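Local coordinates for protein galactitol-1-phosphate 5-dehydrogenase (Escherichia coli, PDB 4UEJ) that oxidises galactitol 1-phosphate to D-tagatose 6-phosphate with NAD(+) as a zinc-dependent, homodimeric member of the alcohol dehydrogenase family, at residues 129-134 with 141-146; 151-156 with 174-179; 202-207 with 313-318. All blocks are in the same frame, centred on the assembly; numbering follows the deposited sequence. Where two conformers were deposited one is given.

Interaction 1: residues 129-134 with 141-146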
ATOM      1  N   PHE A 129     -19.473  24.909   5.181  1.00 14.55           N
ATOM      2  CA  PHE A 129     -18.878  24.673   6.486  1.00 17.22           C
ATOM      3  C   PHE A 129     -18.631  26.026   7.124  1.00 15.10           C
ATOM      4  O   PHE A 129     -17.905  26.841   6.579  1.00 17.77           O
ATOM      5  CB  PHE A 129     -17.585  23.868   6.333  1.00 13.28           C
ATOM      6  CG  PHE A 129     -16.771  23.736   7.586  1.00 14.18           C
ATOM      7  CD1 PHE A 129     -17.037  22.728   8.498  1.00 21.64           C
ATOM      8  CD2 PHE A 129     -15.688  24.577   7.819  1.00 17.55           C
ATOM      9  CE1 PHE A 129     -16.265  22.583   9.642  1.00 22.97           C
ATOM     10  CE2 PHE A 129     -14.915  24.437   8.955  1.00 21.31           C
ATOM     11  CZ  PHE A 129     -15.211  23.437   9.871  1.00 23.46           C
ATOM     12  N   ALA A 130     -19.275  26.266   8.261  1.00 16.12           N
ATOM     13  CA  ALA A 130     -19.251  27.584   8.885  1.00 19.89           C
ATOM     14  C   ALA A 130     -17.871  27.917   9.430  1.00 16.69           C
ATOM     15  O   ALA A 130     -17.255  27.096  10.098  1.00 16.82           O
ATOM     16  CB  ALA A 130     -20.288  27.662   9.994  1.00 20.97           C
ATOM     17  N   LEU A 131     -17.409  29.130   9.144  1.00 21.62           N
ATOM     18  CA  LEU A 131     -16.119  29.621   9.627  1.00 20.10           C
ATOM     19  C   LEU A 131     -16.287  30.391  10.931  1.00 18.33           C
ATOM     20  O   LEU A 131     -17.338  30.987  11.172  1.00 19.52           O
ATOM     21  CB  LEU A 131     -15.465  30.532   8.577  1.00 23.30           C
ATOM     22  CG  LEU A 131     -15.419  29.993   7.150  1.00 26.74           C
ATOM     23  CD1 LEU A 131     -14.793  30.992   6.191  1.00 31.02           C
ATOM     24  CD2 LEU A 131     -14.659  28.711   7.160  1.00 19.85           C
ATOM     25  N   PRO A 132     -15.245  30.398  11.768  1.00 22.86           N
ATOM     26  CA  PRO A 132     -15.245  31.309  12.916  1.00 26.89           C
ATOM     27  C   PRO A 132     -15.400  32.742  12.431  1.00 28.13           C
ATOM     28  O   PRO A 132     -14.864  33.097  11.381  1.00 29.83           O
ATOM     29  CB  PRO A 132     -13.871  31.082  13.556  1.00 30.13           C
ATOM     30  CG  PRO A 132     -13.437  29.744  13.073  1.00 28.75           C
ATOM     31  CD  PRO A 132     -14.007  29.608  11.684  1.00 24.41           C
ATOM     32  N   THR A 133     -16.135  33.554  13.181  1.00 31.28           N
ATOM     33  CA  THR A 133     -16.455  34.906  12.741  1.00 35.97           C
ATOM     34  C   THR A 133     -15.224  35.810  12.634  1.00 32.53           C
ATOM     35  O   THR A 133     -15.242  36.797  11.896  1.00 39.84           O
ATOM     36  CB  THR A 133     -17.484  35.568  13.686  1.00 43.83           C
ATOM     37  OG1 THR A 133     -17.005  35.515  15.036  1.00 47.94           O
ATOM     38  CG2 THR A 133     -18.827  34.851  13.598  1.00 41.56           C
ATOM     39  N   ASP A 134     -14.159  35.476  13.359  1.00 29.93           N
ATOM     40  CA  ASP A 134     -12.947  36.294  13.335  1.00 33.98           C
ATOM     41  C   ASP A 134     -11.954  35.842  12.259  1.00 30.51           C
ATOM     42  O   ASP A 134     -10.901  36.451  12.074  1.00 33.94           O
ATOM     43  CB  ASP A 134     -12.269  36.290  14.713  1.00 41.74           C
ATOM     44  CG  ASP A 134     -11.634  34.947  15.059  1.00 54.28           C
ATOM     45  OD1 ASP A 134     -12.071  33.904  14.526  1.00 54.27           O
ATOM     46  OD2 ASP A 134     -10.683  34.935  15.872  1.00 62.11           O
ATOM     47  N   ALA A 141     -10.777  29.889   1.910  1.00 13.79           N
ATOM     48  CA  ALA A 141     -10.526  29.183   0.654  1.00 13.57           C
ATOM     49  C   ALA A 141      -9.426  28.145   0.789  1.00 14.46           C
ATOM     50  O   ALA A 141      -9.203  27.349  -0.128  1.00 14.25           O
ATOM     51  CB  ALA A 141     -10.171  30.162  -0.449  1.00 14.68           C
ATOM     52  N   PHE A 142      -8.750  28.122   1.934  1.00 11.70           N
ATOM     53  CA  PHE A 142      -7.654  27.171   2.099  1.00 10.92           C
ATOM     54  C   PHE A 142      -8.049  25.973   2.931  1.00 14.36           C
ATOM     55  O   PHE A 142      -7.274  25.020   3.046  1.00  9.54           O
ATOM     56  CB  PHE A 142      -6.433  27.851   2.727  1.00 11.26           C
ATOM     57  CG  PHE A 142      -5.665  28.704   1.764  1.00 12.84           C
ATOM     58  CD1 PHE A 142      -6.023  30.020   1.554  1.00 13.03           C
ATOM     59  CD2 PHE A 142      -4.603  28.176   1.045  1.00 15.94           C
ATOM     60  CE1 PHE A 142      -5.317  30.815   0.661  1.00 20.83           C
ATOM     61  CE2 PHE A 142      -3.896  28.966   0.150  1.00 19.55           C
ATOM     62  CZ  PHE A 142      -4.259  30.288  -0.044  1.00 15.89           C
ATOM     63  N   ILE A 143      -9.252  26.005   3.499  1.00 11.74           N
ATOM     64  CA  ILE A 143      -9.659  24.901   4.366  1.00 13.06           C
ATOM     65  C   ILE A 143      -9.723  23.576   3.620  1.00 12.48           C
ATOM     66  O   ILE A 143      -9.211  22.570   4.111  1.00 10.05           O
ATOM     67  CB  ILE A 143     -11.006  25.180   5.023  1.00 12.55           C
ATOM     68  CG1 ILE A 143     -10.853  26.348   5.991  1.00 18.86           C
ATOM     69  CG2 ILE A 143     -11.516  23.946   5.768  1.00 11.37           C
ATOM     70  CD1 ILE A 143     -12.043  26.516   6.877  1.00 29.55           C
ATOM     71  N   GLU A 144     -10.343  23.573   2.443  1.00  9.81           N
ATOM     72  CA  GLU A 144     -10.441  22.362   1.653  1.00 10.32           C
ATOM     73  C   GLU A 144      -9.045  21.781   1.308  1.00 10.01           C
ATOM     74  O   GLU A 144      -8.800  20.590   1.562  1.00 10.33           O
ATOM     75  CB  GLU A 144     -11.293  22.632   0.404  1.00 13.24           C
ATOM     76  CG  GLU A 144     -11.868  21.390  -0.251  1.00  9.49           C
ATOM     77  CD  GLU A 144     -10.918  20.743  -1.218  1.00 11.97           C
ATOM     78  OE1 GLU A 144      -9.854  21.334  -1.491  1.00 13.20           O
ATOM     79  OE2 GLU A 144     -11.226  19.625  -1.690  1.00 16.11           O
ATOM     80  N   PRO A 145      -8.112  22.607   0.784  1.00 11.34           N
ATOM     81  CA  PRO A 145      -6.801  21.994   0.520  1.00 12.70           C
ATOM     82  C   PRO A 145      -6.029  21.572   1.788  1.00 10.26           C
ATOM     83  O   PRO A 145      -5.270  20.587   1.714  1.00 11.14           O
ATOM     84  CB  PRO A 145      -6.048  23.090  -0.269  1.00 14.08           C
ATOM     85  CG  PRO A 145      -6.823  24.341  -0.070  1.00 16.48           C
ATOM     86  CD  PRO A 145      -8.251  23.908   0.100  1.00 13.21           C
ATOM     87  N   ILE A 146      -6.245  22.237   2.922  1.00  8.13           N
ATOM     88  CA  ILE A 146      -5.659  21.769   4.183  1.00  7.91           C
ATOM     89  C   ILE A 146      -6.154  20.364   4.501  1.00  8.75           C
ATOM     90  O   ILE A 146      -5.379  19.481   4.869  1.00  8.80           O
ATOM     91  CB  ILE A 146      -6.002  22.693   5.342  1.00  8.37           C
ATOM     92  CG1 ILE A 146      -5.272  24.021   5.156  1.00  8.91           C
ATOM     93  CG2 ILE A 146      -5.548  22.088   6.683  1.00  8.28           C
ATOM     94  CD1 ILE A 146      -5.820  25.080   6.040  1.00 10.35           C
TER
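I143 sets its terminal methyl CD1 against two side chains of the segment that leaves strand 128-130, the ring of F129 and the branch end of L131. The two approaches differ. Against F129 the isoleucine side chain runs at about a right angle, and CD1 lies 4.1 Å from F129 CE2, coming obliquely to the ring. Against L131 the two side chains slide past each other in opposite directions until the methyls meet: L131 CD2 is 3.4 Å from I143 CD1, tighter than usual for two carbons. The isoleucine reaches this far because its CG1 arm is nearly fully extended (chi2 -168°), carrying CD1 well clear of the helix backbone. F129 meets it with CG swung opposite its own main-chain N, chi1 171°, which brings the ring alongside L131. The result is a small, wholly apolar junction in which one methyl serves two partners: the first residue of helix 143-155 packs on the end of strand 128-130 and on the residue just after that strand. Next to I143 is E144, a probable ligand of the catalytic zinc by similarity; a bound zinc ion lies about 11 Å from the I143 side chain. F129 and L131 are backbone-bonded to A82 and A80 of the neighbouring antiparallel strand. Helix 297-307 adds W299 against I143 and touches P132, while P145 and I146 turn to helix 171-182.

Interaction 2: residues 151-156 with 174-179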
ATOM      1  N   HIS A 151      -6.472  14.518   5.801  1.00  8.95           N
ATOM      2  CA  HIS A 151      -7.141  13.243   5.549  1.00  7.58           C
ATOM      3  C   HIS A 151      -6.121  12.121   5.414  1.00  8.24           C
ATOM      4  O   HIS A 151      -6.314  11.034   5.957  1.00  8.50           O
ATOM      5  CB  HIS A 151      -7.994  13.303   4.282  1.00  7.34           C
ATOM      6  CG  HIS A 151      -8.761  12.044   4.034  1.00  7.81           C
ATOM      7  ND1 HIS A 151      -9.752  11.599   4.886  1.00 10.76           N
ATOM      8  CD2 HIS A 151      -8.667  11.115   3.055  1.00  9.39           C
ATOM      9  CE1 HIS A 151     -10.237  10.456   4.437  1.00 15.44           C
ATOM     10  NE2 HIS A 151      -9.603  10.145   3.317  1.00 10.35           N
ATOM     11  N   ALA A 152      -5.040  12.393   4.690  1.00  6.75           N
ATOM     12  CA  ALA A 152      -3.948  11.412   4.582  1.00  6.72           C
ATOM     13  C   ALA A 152      -3.330  11.093   5.941  1.00  7.24           C
ATOM     14  O   ALA A 152      -3.107   9.912   6.242  1.00  8.67           O
ATOM     15  CB  ALA A 152      -2.889  11.893   3.624  1.00 10.09           C
ATOM     16  N   PHE A 153      -3.049  12.113   6.763  1.00  6.66           N
ATOM     17  CA  PHE A 153      -2.564  11.857   8.131  1.00  9.23           C
ATOM     18  C   PHE A 153      -3.544  10.995   8.933  1.00 10.89           C
ATOM     19  O   PHE A 153      -3.151  10.091   9.677  1.00 10.77           O
ATOM     20  CB  PHE A 153      -2.314  13.169   8.893  1.00  6.95           C
ATOM     21  CG  PHE A 153      -1.187  13.995   8.341  1.00 14.83           C
ATOM     22  CD1 PHE A 153      -0.177  13.419   7.589  1.00 13.34           C
ATOM     23  CD2 PHE A 153      -1.147  15.364   8.561  1.00 18.04           C
ATOM     24  CE1 PHE A 153       0.864  14.186   7.079  1.00 14.93           C
ATOM     25  CE2 PHE A 153      -0.102  16.137   8.051  1.00 15.77           C
ATOM     26  CZ  PHE A 153       0.889  15.550   7.298  1.00 10.83           C
ATOM     27  N   HIS A 154      -4.830  11.284   8.789  1.00  9.19           N
ATOM     28  CA  HIS A 154      -5.858  10.521   9.488  1.00 11.33           C
ATOM     29  C   HIS A 154      -5.839   9.053   9.085  1.00 12.96           C
ATOM     30  O   HIS A 154      -5.913   8.170   9.938  1.00 11.06           O
ATOM     31  CB  HIS A 154      -7.240  11.119   9.208  1.00 14.73           C
ATOM     32  CG  HIS A 154      -8.360  10.383   9.874  1.00 23.20           C
ATOM     33  ND1 HIS A 154      -9.646  10.384   9.382  1.00 33.65           N
ATOM     34  CD2 HIS A 154      -8.388   9.630  10.999  1.00 31.62           C
ATOM     35  CE1 HIS A 154     -10.418   9.657  10.170  1.00 32.00           C
ATOM     36  NE2 HIS A 154      -9.679   9.189  11.159  1.00 32.29           N
ATOM     37  N   LEU A 155      -5.712   8.790   7.792  1.00  9.42           N
ATOM     38  CA  LEU A 155      -5.671   7.399   7.318  1.00  8.70           C
ATOM     39  C   LEU A 155      -4.441   6.679   7.844  1.00 10.49           C
ATOM     40  O   LEU A 155      -4.469   5.471   8.016  1.00 11.88           O
ATOM     41  CB  LEU A 155      -5.680   7.331   5.799  1.00  8.49           C
ATOM     42  CG  LEU A 155      -6.992   7.765   5.133  1.00 11.27           C
ATOM     43  CD1 LEU A 155      -6.824   7.711   3.626  1.00 15.75           C
ATOM     44  CD2 LEU A 155      -8.143   6.889   5.579  1.00 17.02           C
ATOM     45  N   ALA A 156      -3.382   7.433   8.110  1.00  8.26           N
ATOM     46  CA  ALA A 156      -2.133   6.869   8.621  1.00 10.39           C
ATOM     47  C   ALA A 156      -2.093   6.793  10.141  1.00 12.70           C
ATOM     48  O   ALA A 156      -1.058   6.462  10.711  1.00 11.54           O
ATOM     49  CB  ALA A 156      -0.952   7.683   8.124  1.00 13.48           C
ATOM     50  N   LEU A 174       2.884  21.968   0.777  1.00  9.31           N
ATOM     51  CA  LEU A 174       3.347  22.954   1.731  1.00  9.72           C
ATOM     52  C   LEU A 174       2.414  23.026   2.928  1.00 12.14           C
ATOM     53  O   LEU A 174       2.867  23.198   4.049  1.00  9.35           O
ATOM     54  CB  LEU A 174       3.469  24.327   1.071  1.00 10.73           C
ATOM     55  CG  LEU A 174       4.587  24.407   0.034  1.00 11.55           C
ATOM     56  CD1 LEU A 174       4.522  25.717  -0.766  1.00 13.03           C
ATOM     57  CD2 LEU A 174       5.937  24.278   0.740  1.00 12.62           C
ATOM     58  N   LEU A 175       1.105  22.908   2.693  1.00  8.89           N
ATOM     59  CA  LEU A 175       0.152  22.892   3.810  1.00  8.58           C
ATOM     60  C   LEU A 175       0.393  21.670   4.694  1.00 10.66           C
ATOM     61  O   LEU A 175       0.357  21.761   5.924  1.00  8.76           O
ATOM     62  CB  LEU A 175      -1.291  22.909   3.304  1.00  8.42           C
ATOM     63  CG  LEU A 175      -1.721  24.269   2.710  1.00  9.65           C
ATOM     64  CD1 LEU A 175      -3.018  24.090   1.905  1.00 14.70           C
ATOM     65  CD2 LEU A 175      -1.913  25.290   3.787  1.00  9.72           C
ATOM     66  N   ALA A 176       0.646  20.532   4.055  1.00  8.14           N
ATOM     67  CA  ALA A 176       0.914  19.299   4.781  1.00 11.38           C
ATOM     68  C   ALA A 176       2.141  19.422   5.688  1.00  9.14           C
ATOM     69  O   ALA A 176       2.158  18.892   6.798  1.00  8.18           O
ATOM     70  CB  ALA A 176       1.086  18.139   3.806  1.00  7.09           C
ATOM     71  N   ILE A 177       3.170  20.117   5.225  1.00  7.92           N
ATOM     72  CA  ILE A 177       4.325  20.379   6.077  1.00  8.37           C
ATOM     73  C   ILE A 177       3.923  21.118   7.332  1.00  9.88           C
ATOM     74  O   ILE A 177       4.288  20.714   8.440  1.00 12.24           O
ATOM     75  CB  ILE A 177       5.386  21.189   5.335  1.00 11.19           C
ATOM     76  CG1 ILE A 177       5.972  20.344   4.202  1.00  9.86           C
ATOM     77  CG2 ILE A 177       6.461  21.671   6.309  1.00 11.34           C
ATOM     78  CD1 ILE A 177       6.848  21.129   3.251  1.00 13.39           C
ATOM     79  N   GLN A 178       3.166  22.199   7.153  1.00  9.00           N
ATOM     80  CA  GLN A 178       2.710  23.007   8.271  1.00  9.53           C
ATOM     81  C   GLN A 178       1.853  22.202   9.241  1.00 11.66           C
ATOM     82  O   GLN A 178       2.000  22.333  10.460  1.00 11.97           O
ATOM     83  CB  GLN A 178       1.933  24.224   7.764  1.00 13.35           C
ATOM     84  CG  GLN A 178       2.735  25.131   6.866  1.00 11.43           C
ATOM     85  CD  GLN A 178       1.940  26.348   6.449  1.00 19.73           C
ATOM     86  OE1 GLN A 178       1.042  26.773   7.163  1.00 26.98           O
ATOM     87  NE2 GLN A 178       2.259  26.909   5.289  1.00 18.41           N
ATOM     88  N   CYS A 179       0.969  21.361   8.701  1.00 14.14           N
ATOM     89  CA  CYS A 179       0.105  20.555   9.558  1.00 12.73           C
ATOM     90  C   CYS A 179       0.912  19.503  10.327  1.00  8.74           C
ATOM     91  O   CYS A 179       0.698  19.321  11.520  1.00 12.65           O
ATOM     92  CB  CYS A 179      -0.998  19.886   8.750  1.00  8.19           C
ATOM     93  SG  CYS A 179      -2.242  21.080   8.179  1.00 12.22           S
TER
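An aromatic side chain set edge-on against a neighbouring helix makes this contact, which joins the C-terminal part of helix 143-155 to helix 171-182 in the interior of the NAD-binding half of the enzyme. F153 supplies one whole side of it. Its CG stands opposite the carbonyl carbon (chi1 -66°), and the ring extends across the gap so that its far rim, CE2 and CZ, lies against A176 and C179, one helical turn apart. Both partners sit near the plane of the ring and meet its edge. CZ is 3.6 Å from A176 O, CE2 is 3.9 Å from C179 CB, and A176 CB adds a looser touch at 4.4 Å from F153 CZ. A small residue and a short side chain at these positions let the ring come close to the helix backbone itself. F153 also packs on L232 and L234 of strand 231-235, which sets this end of helix 143-155 against the parallel Rossmann sheet. On the same helical segment H151 bonds through ND1 to E298 and through NE2 to E280 of the second subunit, linking this helix to the other subunit. Chemically, the contact relies mainly on buried apolar surface. The slightly positive rim of an aromatic ring directed at a carbonyl oxygen is probably a mild electrostatic gain, which would make the edge-on pose more than a matter of shape.

Interaction 3: residues 202-207 with 313-318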
ATOM      1  N   LYS A 202      11.347  25.011   4.488  1.00 13.86           N
ATOM      2  CA  LYS A 202      12.089  25.143   5.740  1.00 14.23           C
ATOM      3  C   LYS A 202      11.469  26.205   6.657  1.00 14.33           C
ATOM      4  O   LYS A 202      11.438  26.022   7.873  1.00 14.17           O
ATOM      5  CB  LYS A 202      13.564  25.489   5.483  1.00 15.48           C
ATOM      6  CG  LYS A 202      14.346  24.441   4.695  1.00 21.04           C
ATOM      7  CD  LYS A 202      15.591  25.067   4.093  1.00 32.71           C
ATOM      8  CE  LYS A 202      16.347  24.083   3.229  1.00 34.55           C
ATOM      9  NZ  LYS A 202      17.259  23.252   4.047  1.00 38.80           N
ATOM     10  N   SER A 203      10.976  27.294   6.069  0.58 14.71           N
ATOM     11  CA  SER A 203      10.333  28.353   6.849  0.58 16.78           C
ATOM     12  C   SER A 203       9.045  27.867   7.505  0.58 15.35           C
ATOM     13  O   SER A 203       8.600  28.427   8.506  0.58 17.58           O
ATOM     14  CB  SER A 203      10.046  29.578   5.975  0.58 16.53           C
ATOM     15  OG  SER A 203       8.852  29.423   5.234  0.58 14.95           O
ATOM     16  N   PHE A 204       8.456  26.824   6.930  1.00 12.93           N
ATOM     17  CA  PHE A 204       7.239  26.217   7.445  1.00 13.28           C
ATOM     18  C   PHE A 204       7.541  25.131   8.459  1.00 17.65           C
ATOM     19  O   PHE A 204       6.622  24.507   8.999  1.00 18.30           O
ATOM     20  CB  PHE A 204       6.417  25.628   6.302  1.00 11.36           C
ATOM     21  CG  PHE A 204       5.792  26.661   5.428  1.00 13.83           C
ATOM     22  CD1 PHE A 204       5.508  27.922   5.932  1.00 14.15           C
ATOM     23  CD2 PHE A 204       5.470  26.378   4.115  1.00 15.64           C
ATOM     24  CE1 PHE A 204       4.923  28.893   5.130  1.00 16.86           C
ATOM     25  CE2 PHE A 204       4.884  27.325   3.318  1.00 14.35           C
ATOM     26  CZ  PHE A 204       4.607  28.595   3.823  1.00 12.84           C
ATOM     27  N   GLY A 205       8.824  24.885   8.694  1.00 18.53           N
ATOM     28  CA  GLY A 205       9.205  23.902   9.686  1.00 20.25           C
ATOM     29  C   GLY A 205       9.867  22.627   9.198  1.00 18.35           C
ATOM     30  O   GLY A 205      10.204  21.777  10.023  1.00 17.89           O
ATOM     31  N   ALA A 206      10.072  22.466   7.891  1.00 11.56           N
ATOM     32  CA  ALA A 206      10.835  21.297   7.438  1.00 12.98           C
ATOM     33  C   ALA A 206      12.268  21.456   7.935  1.00 16.80           C
ATOM     34  O   ALA A 206      12.849  22.526   7.819  1.00 18.84           O
ATOM     35  CB  ALA A 206      10.788  21.146   5.914  1.00 11.99           C
ATOM     36  N   MET A 207      12.822  20.410   8.532  1.00 14.20           N
ATOM     37  CA  MET A 207      14.163  20.526   9.095  1.00 19.77           C
ATOM     38  C   MET A 207      15.221  20.258   8.033  1.00 22.51           C
ATOM     39  O   MET A 207      16.387  20.620   8.200  1.00 19.12           O
ATOM     40  CB  MET A 207      14.326  19.599  10.295  1.00 20.15           C
ATOM     41  CG  MET A 207      13.766  18.199  10.124  1.00 26.90           C
ATOM     42  SD  MET A 207      14.956  17.050   9.401  1.00 36.25           S
ATOM     43  CE  MET A 207      16.288  17.143  10.587  1.00 35.00           C
ATOM     44  N   LEU A 313      -0.691  31.125   5.508  1.00 14.02           N
ATOM     45  CA  LEU A 313      -1.225  31.059   4.147  1.00 14.09           C
ATOM     46  C   LEU A 313      -0.643  32.110   3.206  1.00 15.19           C
ATOM     47  O   LEU A 313      -0.457  31.849   2.016  1.00 15.49           O
ATOM     48  CB  LEU A 313      -2.750  31.204   4.166  1.00 13.99           C
ATOM     49  CG  LEU A 313      -3.505  30.316   5.144  1.00 13.23           C
ATOM     50  CD1 LEU A 313      -4.999  30.649   5.090  1.00 13.45           C
ATOM     51  CD2 LEU A 313      -3.241  28.841   4.817  1.00 13.40           C
ATOM     52  N   GLU A 314      -0.369  33.303   3.722  1.00 17.01           N
ATOM     53  CA  GLU A 314       0.096  34.382   2.855  1.00 21.22           C
ATOM     54  C   GLU A 314       1.265  33.987   1.923  1.00 17.61           C
ATOM     55  O   GLU A 314       1.233  34.321   0.737  1.00 18.38           O
ATOM     56  CB  GLU A 314       0.488  35.607   3.695  1.00 24.44           C
ATOM     57  CG  GLU A 314       0.690  36.865   2.867  1.00 30.14           C
ATOM     58  CD  GLU A 314      -0.539  37.220   2.046  1.00 36.85           C
ATOM     59  OE1 GLU A 314      -1.668  37.031   2.547  1.00 34.01           O
ATOM     60  OE2 GLU A 314      -0.371  37.669   0.893  1.00 38.86           O
ATOM     61  N   PRO A 315       2.286  33.267   2.440  1.00 17.26           N
ATOM     62  CA  PRO A 315       3.412  32.974   1.543  1.00 17.97           C
ATOM     63  C   PRO A 315       3.038  32.050   0.395  1.00 17.74           C
ATOM     64  O   PRO A 315       3.772  31.978  -0.579  1.00 20.60           O
ATOM     65  CB  PRO A 315       4.436  32.285   2.454  1.00 19.99           C
ATOM     66  CG  PRO A 315       3.998  32.563   3.845  1.00 20.13           C
ATOM     67  CD  PRO A 315       2.534  32.769   3.808  1.00 16.50           C
ATOM     68  N   LEU A 316       1.912  31.352   0.521  1.00 16.69           N
ATOM     69  CA  LEU A 316       1.486  30.396  -0.489  1.00 16.55           C
ATOM     70  C   LEU A 316       0.885  31.069  -1.713  1.00 23.28           C
ATOM     71  O   LEU A 316       0.798  30.459  -2.782  1.00 24.64           O
ATOM     72  CB  LEU A 316       0.453  29.425   0.098  1.00 15.73           C
ATOM     73  CG  LEU A 316       0.888  28.645   1.333  1.00 15.75           C
ATOM     74  CD1 LEU A 316      -0.265  27.820   1.885  1.00 13.40           C
ATOM     75  CD2 LEU A 316       2.064  27.763   0.980  1.00 18.42           C
ATOM     76  N   ILE A 317       0.463  32.321  -1.558  1.00 21.14           N
ATOM     77  CA  ILE A 317      -0.343  32.966  -2.587  1.00 18.72           C
ATOM     78  C   ILE A 317       0.520  33.661  -3.625  1.00 27.63           C
ATOM     79  O   ILE A 317       1.340  34.526  -3.294  1.00 26.25           O
ATOM     80  CB  ILE A 317      -1.342  33.974  -1.959  1.00 18.74           C
ATOM     81  CG1 ILE A 317      -2.274  33.242  -0.993  1.00 23.19           C
ATOM     82  CG2 ILE A 317      -2.136  34.661  -3.037  1.00 19.73           C
ATOM     83  CD1 ILE A 317      -3.044  34.132  -0.047  1.00 22.92           C
ATOM     84  N   ALA A 318       0.334  33.274  -4.889  1.00 24.73           N
ATOM     85  CA  ALA A 318       1.099  33.850  -5.988  1.00 25.42           C
ATOM     86  C   ALA A 318       0.313  34.933  -6.703  1.00 28.96           C
ATOM     87  O   ALA A 318       0.894  35.843  -7.299  1.00 29.15           O
ATOM     88  CB  ALA A 318       1.518  32.762  -6.979  1.00 23.39           C
TER
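L316 N donates to L313 O over 2.8 Å, and I317 N repeats the pattern to E314 O at 3.1 Å; these three-residue steps wind 314-316 into a short 3-10 turn. That turn sets P315 and L316 side by side, and the ring of F204 comes up against both. P315 lies at the ring's edge, its CB 3.9 Å from F204 CZ and its CG 4.0 Å from F204 CE1. L316 comes in obliquely with one branch, CD2 resting 3.7 Å from F204 CE2. The side chain of L316 leaves its backbone at a slant, and only its end closes on the phenylalanine. F204 directly follows helix 196-203, and its CG, placed opposite the carbonyl carbon (chi1 -71°), turns the ring to P315 and L316. Just beyond, G205 N bonds back to K202 O, and G205 adopts a positive phi of 112°. L316 also packs on L174 and L175 of helix 171-182, and F204 on Q178 of that helix, while E314 forms a salt bridge to R320. The glycine turn is a Schellman motif, here closing the helix of a Rossmann beta-alpha-beta unit, and the phenylalanine before it joins the Rossmann domain to the turn leading into strand 317-321 of the catalytic-domain sheet.

How the interactions relate
From the N terminus the three contacts follow in series, none nested in or crossing another. Interaction 1 closes a loop of six residues between strand 128-130 and the start of helix 143-155. Interaction 2 takes up the far part of that helix and closes over strand 163-167 onto helix 171-182. Interaction 3 spans 105 residues, including the last four strands of the Rossmann sheet, before the chain returns to the catalytic-domain sheet at strand 317-321; it is this contact that ties the two domains together. Helix 171-182 stands among all three, and its I177 packs on F204 of interaction 3. F142 packs on L313 and I317, so interactions 1 and 3 also meet directly.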